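Local structure of SusD homolog (Bacteroides thetaiotaomicron, 4MRU) at residues Y22-L34 with N178-G190. The protein probably binds host mucin O-glycans at the bacterial cell surface as a SusD-like lipoprotein with a TPR-like helical fold. Residues are numbered along the deposited sequence; the frame is centred on the assembly and turned at random.
With EDO (1,2-ethanediol), chain J.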
ATOM      1  N   TYR A  22     -26.617 -13.969  11.327  1.00 42.19           N
ATOM      2  CA  TYR A  22     -26.142 -12.593  11.063  1.00 42.93           C
ATOM      3  C   TYR A  22     -25.908 -11.722  12.313  1.00 37.32           C
ATOM      4  O   TYR A  22     -26.758 -11.624  13.196  1.00 30.63           O
ATOM      5  CB  TYR A  22     -27.134 -11.873  10.146  1.00 41.04           C
ATOM      6  CG  TYR A  22     -26.838 -10.399   9.960  1.00 35.68           C
ATOM      7  CD1 TYR A  22     -25.797  -9.963   9.113  1.00 33.94           C
ATOM      8  CD2 TYR A  22     -27.568  -9.444  10.648  1.00 34.46           C
ATOM      9  CE1 TYR A  22     -25.526  -8.608   8.950  1.00 34.38           C
ATOM     10  CE2 TYR A  22     -27.298  -8.095  10.503  1.00 36.85           C
ATOM     11  CZ  TYR A  22     -26.288  -7.684   9.646  1.00 32.82           C
ATOM     12  OH  TYR A  22     -26.040  -6.352   9.497  1.00 31.87           O
ATOM     13  N   ASP A  23     -24.759 -11.057  12.339  1.00 32.20           N
ATOM     14  CA  ASP A  23     -24.404 -10.152  13.402  1.00 29.98           C
ATOM     15  C   ASP A  23     -23.668  -8.964  12.773  1.00 31.40           C
ATOM     16  O   ASP A  23     -22.645  -9.153  12.096  1.00 28.23           O
ATOM     17  CB  ASP A  23     -23.499 -10.837  14.427  1.00 35.03           C
ATOM     18  CG  ASP A  23     -23.051  -9.887  15.498  1.00 42.24           C
ATOM     19  OD1 ASP A  23     -23.878  -9.550  16.345  1.00 46.24           O
ATOM     20  OD2 ASP A  23     -21.900  -9.414  15.468  1.00 45.99           O
ATOM     21  N   LEU A  24     -24.168  -7.748  12.999  1.00 28.39           N
ATOM     22  CA  LEU A  24     -23.640  -6.578  12.282  1.00 30.25           C
ATOM     23  C   LEU A  24     -22.183  -6.356  12.648  1.00 26.21           C
ATOM     24  O   LEU A  24     -21.356  -6.117  11.786  1.00 24.60           O
ATOM     25  CB  LEU A  24     -24.469  -5.353  12.588  1.00 32.11           C
ATOM     26  CG  LEU A  24     -23.992  -4.009  12.051  1.00 31.12           C
ATOM     27  CD1 LEU A  24     -23.820  -3.984  10.541  1.00 30.94           C
ATOM     28  CD2 LEU A  24     -25.007  -2.967  12.471  1.00 32.05           C
ATOM     29  N   GLY A  25     -21.878  -6.485  13.935  1.00 25.04           N
ATOM     30  CA  GLY A  25     -20.509  -6.372  14.408  1.00 28.86           C
ATOM     31  C   GLY A  25     -19.525  -7.324  13.763  1.00 27.14           C
ATOM     32  O   GLY A  25     -18.428  -6.912  13.363  1.00 25.00           O
ATOM     33  N   SER A  26     -19.884  -8.607  13.701  1.00 24.94           N
ATOM     34  CA  SER A  26     -19.005  -9.604  13.077  0.50 26.45           C
ATOM     35  C   SER A  26     -18.827  -9.303  11.580  1.00 21.83           C
ATOM     36  O   SER A  26     -17.739  -9.523  11.028  1.00 25.12           O
ATOM     37  CB  SER A  26     -19.482 -11.056  13.322  0.50 27.12           C
ATOM     38  OG  SER A  26     -20.772 -11.262  12.825  0.50 29.17           O
ATOM     39  N   THR A  27     -19.859  -8.755  10.955  1.00 21.84           N
ATOM     40  CA  THR A  27     -19.838  -8.465   9.546  1.00 20.94           C
ATOM     41  C   THR A  27     -18.911  -7.271   9.260  1.00 21.12           C
ATOM     42  O   THR A  27     -18.077  -7.296   8.345  1.00 24.35           O
ATOM     43  CB  THR A  27     -21.271  -8.202   9.034  1.00 24.40           C
ATOM     44  OG1 THR A  27     -22.050  -9.396   9.167  1.00 23.55           O
ATOM     45  CG2 THR A  27     -21.242  -7.802   7.599  1.00 26.55           C
ATOM     46  N   ILE A  28     -19.049  -6.224  10.055  1.00 23.16           N
ATOM     47  CA  ILE A  28     -18.164  -5.084   9.968  1.00 20.13           C
ATOM     48  C   ILE A  28     -16.705  -5.500  10.255  1.00 22.44           C
ATOM     49  O   ILE A  28     -15.805  -5.114   9.521  1.00 21.74           O
ATOM     50  CB  ILE A  28     -18.636  -3.969  10.938  1.00 22.90           C
ATOM     51  CG1 ILE A  28     -19.964  -3.375  10.420  1.00 29.12           C
ATOM     52  CG2 ILE A  28     -17.572  -2.915  11.087  1.00 23.76           C
ATOM     53  CD1 ILE A  28     -20.543  -2.305  11.315  1.00 38.09           C
ATOM     54  N   ARG A  29     -16.469  -6.307  11.297  1.00 22.34           N
ATOM     55  CA  ARG A  29     -15.091  -6.785  11.558  1.00 22.29           C
ATOM     56  C   ARG A  29     -14.553  -7.642  10.392  1.00 20.90           C
ATOM     57  O   ARG A  29     -13.373  -7.604  10.099  1.00 25.43           O
ATOM     58  CB  ARG A  29     -15.012  -7.557  12.842  1.00 25.15           C
ATOM     59  CG  ARG A  29     -15.161  -6.702  14.096  1.00 25.09           C
ATOM     60  CD  ARG A  29     -15.241  -7.584  15.358  1.00 29.79           C
ATOM     61  NE  ARG A  29     -15.245  -6.695  16.500  1.00 29.06           N
ATOM     62  CZ  ARG A  29     -16.322  -6.278  17.157  1.00 29.79           C
ATOM     63  NH1 ARG A  29     -17.532  -6.809  16.927  1.00 33.93           N
ATOM     64  NH2 ARG A  29     -16.168  -5.358  18.096  1.00 30.16           N
ATOM     65  N   GLY A  30     -15.430  -8.426   9.770  1.00 22.26           N
ATOM     66  CA  GLY A  30     -15.081  -9.212   8.622  1.00 21.79           C
ATOM     67  C   GLY A  30     -14.582  -8.317   7.482  1.00 22.62           C
ATOM     68  O   GLY A  30     -13.565  -8.590   6.878  1.00 23.75           O
ATOM     69  N   LEU A  31     -15.335  -7.256   7.194  1.00 19.81           N
ATOM     70  CA  LEU A  31     -14.923  -6.272   6.223  1.00 19.43           C
ATOM     71  C   LEU A  31     -13.626  -5.554   6.607  1.00 18.57           C
ATOM     72  O   LEU A  31     -12.735  -5.341   5.762  1.00 19.54           O
ATOM     73  CB  LEU A  31     -16.063  -5.254   6.014  1.00 21.16           C
ATOM     74  CG  LEU A  31     -17.306  -5.749   5.278  1.00 20.55           C
ATOM     75  CD1 LEU A  31     -18.439  -4.727   5.417  1.00 21.16           C
ATOM     76  CD2 LEU A  31     -17.001  -6.033   3.808  1.00 18.13           C
ATOM     77  N   GLN A  32     -13.495  -5.147   7.874  1.00 19.46           N
ATOM     78  CA  GLN A  32     -12.263  -4.483   8.318  1.00 19.49           C
ATOM     79  C   GLN A  32     -11.043  -5.387   8.136  1.00 19.81           C
ATOM     80  O   GLN A  32      -9.940  -4.915   7.834  1.00 19.90           O
ATOM     81  CB  GLN A  32     -12.390  -4.028   9.781  1.00 19.38           C
ATOM     82  CG  GLN A  32     -13.453  -2.962   9.945  1.00 19.60           C
ATOM     83  CD  GLN A  32     -13.671  -2.453  11.371  1.00 18.12           C
ATOM     84  OE1 GLN A  32     -13.464  -3.150  12.368  1.00 21.55           O
ATOM     85  NE2 GLN A  32     -14.137  -1.239  11.455  1.00 21.41           N
ATOM     86  N   GLY A  33     -11.259  -6.698   8.255  1.00 19.05           N
ATOM     87  CA  GLY A  33     -10.220  -7.685   8.021  1.00 19.33           C
ATOM     88  C   GLY A  33      -9.917  -8.031   6.592  1.00 17.69           C
ATOM     89  O   GLY A  33      -9.119  -8.920   6.332  1.00 19.89           O
ATOM     90  N   LEU A  34     -10.556  -7.343   5.659  1.00 17.74           N
ATOM     91  CA  LEU A  34     -10.260  -7.533   4.213  1.00 15.81           C
ATOM     92  C   LEU A  34      -9.562  -6.337   3.597  1.00 18.00           C
ATOM     93  O   LEU A  34      -9.338  -6.276   2.366  1.00 21.20           O
ATOM     94  CB  LEU A  34     -11.567  -7.798   3.503  1.00 16.59           C
ATOM     95  CG  LEU A  34     -12.120  -9.210   3.727  1.00 17.27           C
ATOM     96  CD1 LEU A  34     -13.585  -9.294   3.320  1.00 18.59           C
ATOM     97  CD2 LEU A  34     -11.296 -10.239   2.967  1.00 20.72           C
ATOM     98  N   ASN A 178     -22.218   8.338  22.344  1.00 28.73           N
ATOM     99  CA  ASN A 178     -22.225   7.071  21.616  1.00 29.29           C
ATOM    100  C   ASN A 178     -22.967   7.134  20.314  1.00 29.85           C
ATOM    101  O   ASN A 178     -24.058   7.714  20.256  1.00 24.06           O
ATOM    102  CB  ASN A 178     -22.917   5.971  22.426  1.00 29.40           C
ATOM    103  CG  ASN A 178     -22.107   5.516  23.609  1.00 35.19           C
ATOM    104  OD1 ASN A 178     -20.925   5.806  23.738  1.00 36.30           O
ATOM    105  ND2 ASN A 178     -22.760   4.805  24.496  1.00 47.73           N
ATOM    106  N   SER A 179     -22.423   6.471  19.293  1.00 25.36           N
ATOM    107  CA  SER A 179     -23.112   6.331  17.995  1.00 24.21           C
ATOM    108  C   SER A 179     -23.927   5.061  17.937  1.00 24.21           C
ATOM    109  O   SER A 179     -24.758   4.904  17.072  1.00 27.19           O
ATOM    110  CB  SER A 179     -22.093   6.285  16.866  1.00 22.11           C
ATOM    111  OG  SER A 179     -21.309   5.098  16.989  1.00 22.87           O
ATOM    112  N   GLY A 180     -23.646   4.135  18.834  1.00 23.49           N
ATOM    113  CA  GLY A 180     -24.203   2.773  18.722  1.00 29.24           C
ATOM    114  C   GLY A 180     -23.234   1.743  18.119  1.00 26.20           C
ATOM    115  O   GLY A 180     -23.488   0.531  18.213  1.00 28.71           O
ATOM    116  N   PHE A 181     -22.126   2.205  17.530  1.00 25.66           N
ATOM    117  CA  PHE A 181     -21.180   1.335  16.831  1.00 24.62           C
ATOM    118  C   PHE A 181     -19.954   1.054  17.672  1.00 25.77           C
ATOM    119  O   PHE A 181     -18.985   0.449  17.179  1.00 24.69           O
ATOM    120  CB  PHE A 181     -20.798   1.952  15.474  1.00 26.14           C
ATOM    121  CG  PHE A 181     -21.901   1.873  14.476  1.00 27.74           C
ATOM    122  CD1 PHE A 181     -22.920   2.804  14.460  1.00 29.34           C
ATOM    123  CD2 PHE A 181     -21.917   0.854  13.551  1.00 30.82           C
ATOM    124  CE1 PHE A 181     -23.966   2.690  13.542  1.00 36.08           C
ATOM    125  CE2 PHE A 181     -22.934   0.740  12.631  1.00 30.07           C
ATOM    126  CZ  PHE A 181     -23.969   1.646  12.624  1.00 31.86           C
ATOM    127  N   GLU A 182     -19.994   1.470  18.935  1.00 24.85           N
ATOM    128  CA  GLU A 182     -18.853   1.345  19.821  1.00 24.32           C
ATOM    129  C   GLU A 182     -18.358  -0.085  19.933  1.00 25.26           C
ATOM    130  O   GLU A 182     -17.146  -0.307  20.063  1.00 26.37           O
ATOM    131  CB  GLU A 182     -19.203   1.812  21.229  1.00 25.98           C
ATOM    132  CG  GLU A 182     -19.193   3.314  21.415  1.00 32.29           C
ATOM    133  CD  GLU A 182     -20.327   4.038  20.686  1.00 35.00           C
ATOM    134  OE1 GLU A 182     -21.462   3.486  20.568  1.00 29.28           O
ATOM    135  OE2 GLU A 182     -20.061   5.154  20.188  1.00 32.42           O
ATOM    136  N   LYS A 183     -19.289  -1.038  19.910  1.00 23.99           N
ATOM    137  CA  LYS A 183     -18.968  -2.454  20.086  1.00 26.94           C
ATOM    138  C   LYS A 183     -18.964  -3.220  18.751  1.00 26.38           C
ATOM    139  O   LYS A 183     -18.788  -4.414  18.744  1.00 28.79           O
ATOM    140  CB  LYS A 183     -19.939  -3.064  21.100  1.00 30.70           C
ATOM    141  CG  LYS A 183     -19.790  -2.372  22.477  1.00 38.18           C
ATOM    142  CD  LYS A 183     -20.432  -3.114  23.633  1.00 44.81           C
ATOM    143  CE  LYS A 183     -21.887  -3.386  23.300  1.00 59.06           C
ATOM    144  NZ  LYS A 183     -22.731  -3.578  24.516  1.00 60.62           N
ATOM    145  N   LEU A 184     -19.051  -2.488  17.642  1.00 24.76           N
ATOM    146  CA  LEU A 184     -19.217  -3.038  16.311  1.00 26.46           C
ATOM    147  C   LEU A 184     -18.103  -2.683  15.353  1.00 25.13           C
ATOM    148  O   LEU A 184     -18.230  -2.895  14.148  1.00 30.08           O
ATOM    149  CB  LEU A 184     -20.524  -2.501  15.704  1.00 26.83           C
ATOM    150  CG  LEU A 184     -21.843  -2.689  16.442  1.00 31.22           C
ATOM    151  CD1 LEU A 184     -22.945  -2.195  15.536  1.00 34.96           C
ATOM    152  CD2 LEU A 184     -22.079  -4.128  16.865  1.00 31.03           C
ATOM    153  N   ASP A 185     -17.002  -2.152  15.863  1.00 24.55           N
ATOM    154  CA  ASP A 185     -16.045  -1.446  15.015  1.00 22.23           C
ATOM    155  C   ASP A 185     -14.700  -1.437  15.721  1.00 21.25           C
ATOM    156  O   ASP A 185     -14.561  -0.827  16.788  1.00 22.62           O
ATOM    157  CB  ASP A 185     -16.585  -0.037  14.768  1.00 23.10           C
ATOM    158  CG  ASP A 185     -15.500   0.967  14.299  1.00 24.46           C
ATOM    159  OD1 ASP A 185     -14.435   0.551  13.770  1.00 22.92           O
ATOM    160  OD2 ASP A 185     -15.729   2.179  14.494  1.00 24.64           O
ATOM    161  N   ASP A 186     -13.727  -2.159  15.190  1.00 19.35           N
ATOM    162  CA  ASP A 186     -12.407  -2.264  15.894  1.00 20.06           C
ATOM    163  C   ASP A 186     -11.326  -1.395  15.315  1.00 20.31           C
ATOM    164  O   ASP A 186     -10.110  -1.626  15.514  1.00 21.79           O
ATOM    165  CB  ASP A 186     -11.970  -3.736  15.949  1.00 22.40           C
ATOM    166  CG  ASP A 186     -12.787  -4.535  16.981  1.00 23.41           C
ATOM    167  OD1 ASP A 186     -13.548  -3.932  17.758  1.00 24.30           O
ATOM    168  OD2 ASP A 186     -12.628  -5.763  17.037  1.00 24.19           O
ATOM    169  N   VAL A 187     -11.761  -0.370  14.594  1.00 18.87           N
ATOM    170  CA  VAL A 187     -10.851   0.651  14.042  1.00 19.07           C
ATOM    171  C   VAL A 187     -11.027   1.902  14.887  1.00 20.69           C
ATOM    172  O   VAL A 187     -10.084   2.331  15.558  1.00 20.11           O
ATOM    173  CB  VAL A 187     -11.123   0.927  12.564  1.00 19.53           C
ATOM    174  CG1 VAL A 187     -10.322   2.142  12.052  1.00 22.92           C
ATOM    175  CG2 VAL A 187     -10.740  -0.302  11.752  1.00 17.47           C
ATOM    176  N   TYR A 188     -12.244   2.448  14.890  1.00 20.07           N
ATOM    177  CA  TYR A 188     -12.520   3.688  15.646  1.00 20.00           C
ATOM    178  C   TYR A 188     -13.549   3.546  16.760  1.00 22.76           C
ATOM    179  O   TYR A 188     -13.961   4.555  17.364  1.00 23.44           O
ATOM    180  CB  TYR A 188     -12.945   4.790  14.675  1.00 21.49           C
ATOM    181  CG  TYR A 188     -11.830   5.354  13.845  1.00 19.55           C
ATOM    182  CD1 TYR A 188     -10.655   5.837  14.428  1.00 24.26           C
ATOM    183  CD2 TYR A 188     -11.962   5.461  12.477  1.00 20.74           C
ATOM    184  CE1 TYR A 188      -9.651   6.387  13.655  1.00 20.31           C
ATOM    185  CE2 TYR A 188     -10.976   6.012  11.706  1.00 23.28           C
ATOM    186  CZ  TYR A 188      -9.819   6.475  12.294  1.00 20.53           C
ATOM    187  OH  TYR A 188      -8.878   7.046  11.470  1.00 19.30           O
ATOM    188  N   TYR A 189     -13.942   2.310  17.078  1.00 19.72           N
ATOM    189  CA  TYR A 189     -14.858   2.045  18.173  1.00 22.15           C
ATOM    190  C   TYR A 189     -16.038   2.999  18.157  1.00 23.24           C
ATOM    191  O   TYR A 189     -16.467   3.533  19.174  1.00 21.49           O
ATOM    192  CB  TYR A 189     -14.082   2.099  19.492  1.00 23.85           C
ATOM    193  CG  TYR A 189     -12.951   1.065  19.510  1.00 27.63           C
ATOM    194  CD1 TYR A 189     -13.206  -0.251  19.842  1.00 31.69           C
ATOM    195  CD2 TYR A 189     -11.640   1.411  19.140  1.00 28.56           C
ATOM    196  CE1 TYR A 189     -12.184  -1.203  19.851  1.00 29.63           C
ATOM    197  CE2 TYR A 189     -10.632   0.484  19.126  1.00 29.36           C
ATOM    198  CZ  TYR A 189     -10.908  -0.828  19.491  1.00 28.57           C
ATOM    199  OH  TYR A 189      -9.907  -1.761  19.490  1.00 29.71           O
ATOM    200  N   GLY A 190     -16.576   3.203  16.980  1.00 22.21           N
ATOM    201  CA  GLY A 190     -17.878   3.885  16.865  1.00 22.97           C
ATOM    202  C   GLY A 190     -17.798   5.391  16.707  1.00 25.02           C
ATOM    203  O   GLY A 190     -18.823   6.042  16.653  1.00 29.63           O
TER
HETATM  204  C1  EDO J 608     -10.494  -4.885  19.463  1.00 36.78           C
HETATM  205  O1  EDO J 608     -10.122  -4.038  20.532  1.00 42.04           O
HETATM  206  C2  EDO J 608      -9.438  -5.972  19.333  1.00 40.83           C
HETATM  207  O2  EDO J 608      -8.914  -6.342  20.615  1.00 51.60           O
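R29 and D186 form a salt bridge that helps fasten helix 24-32 to the loop joining helices 152-173 and 192-209. The guanidinium grips the carboxylate side-on, R29 NE to D186 OD2 at 2.8 Å and R29 NH2 to D186 OD1 at 3.0 Å; the two planes stand 60° apart, and both nitrogens come from above the carboxylate plane. The R29 chain, extended from CG to NE, also lets R29 NH2 hydrogen-bond to K183 O (2.9 Å): the oxygen lies in the guanidinium plane, while NH2 stands above the carbonyl plane. With an alanine here, the D186 carboxylate would probably lose its cationic mate and be freer to turn, and K183 O would lose the bond from NH2.

One helical turn further on, Q32 uses both ends of its amide. Q32 OE1 accepts from D186 N (3.0 Å) on a lone pair in the carbonyl plane, while Q32 NE2 donates to D185 OD1 (2.9 Å) from above the carboxylate. That oxygen also accepts from V187 N, an Asx turn, and from Y188 N, one residue further on; OD2 receives G190 N and W195 NE1, so D185 is held by five donors. V187 CG2 lies against the Q32 amide, and F241 and W195 help enclose it.

Toward the start of the helix the contact turns apolar. L184 CD2 rests on G25 CA at 3.7 Å, where a side chain would be tight, and L184 CD1 meets L24 CD2 at 3.8 Å, the two side chains crossing at about a right angle. I28, its CG1 anti to the carbonyl carbon (chi1 -69°), brings CD1 to the edge of the F181 ring; V105 and L109 of helix 104-125 also touch F181. I28 CG2 presses on L184 O, a buried oxygen with no polar partner in the model. The chemistry thus divides along the helix, from apolar packing at L24, G25 and I28 to polar bonds at R29 and Q32, which probably help hold the loop's shape.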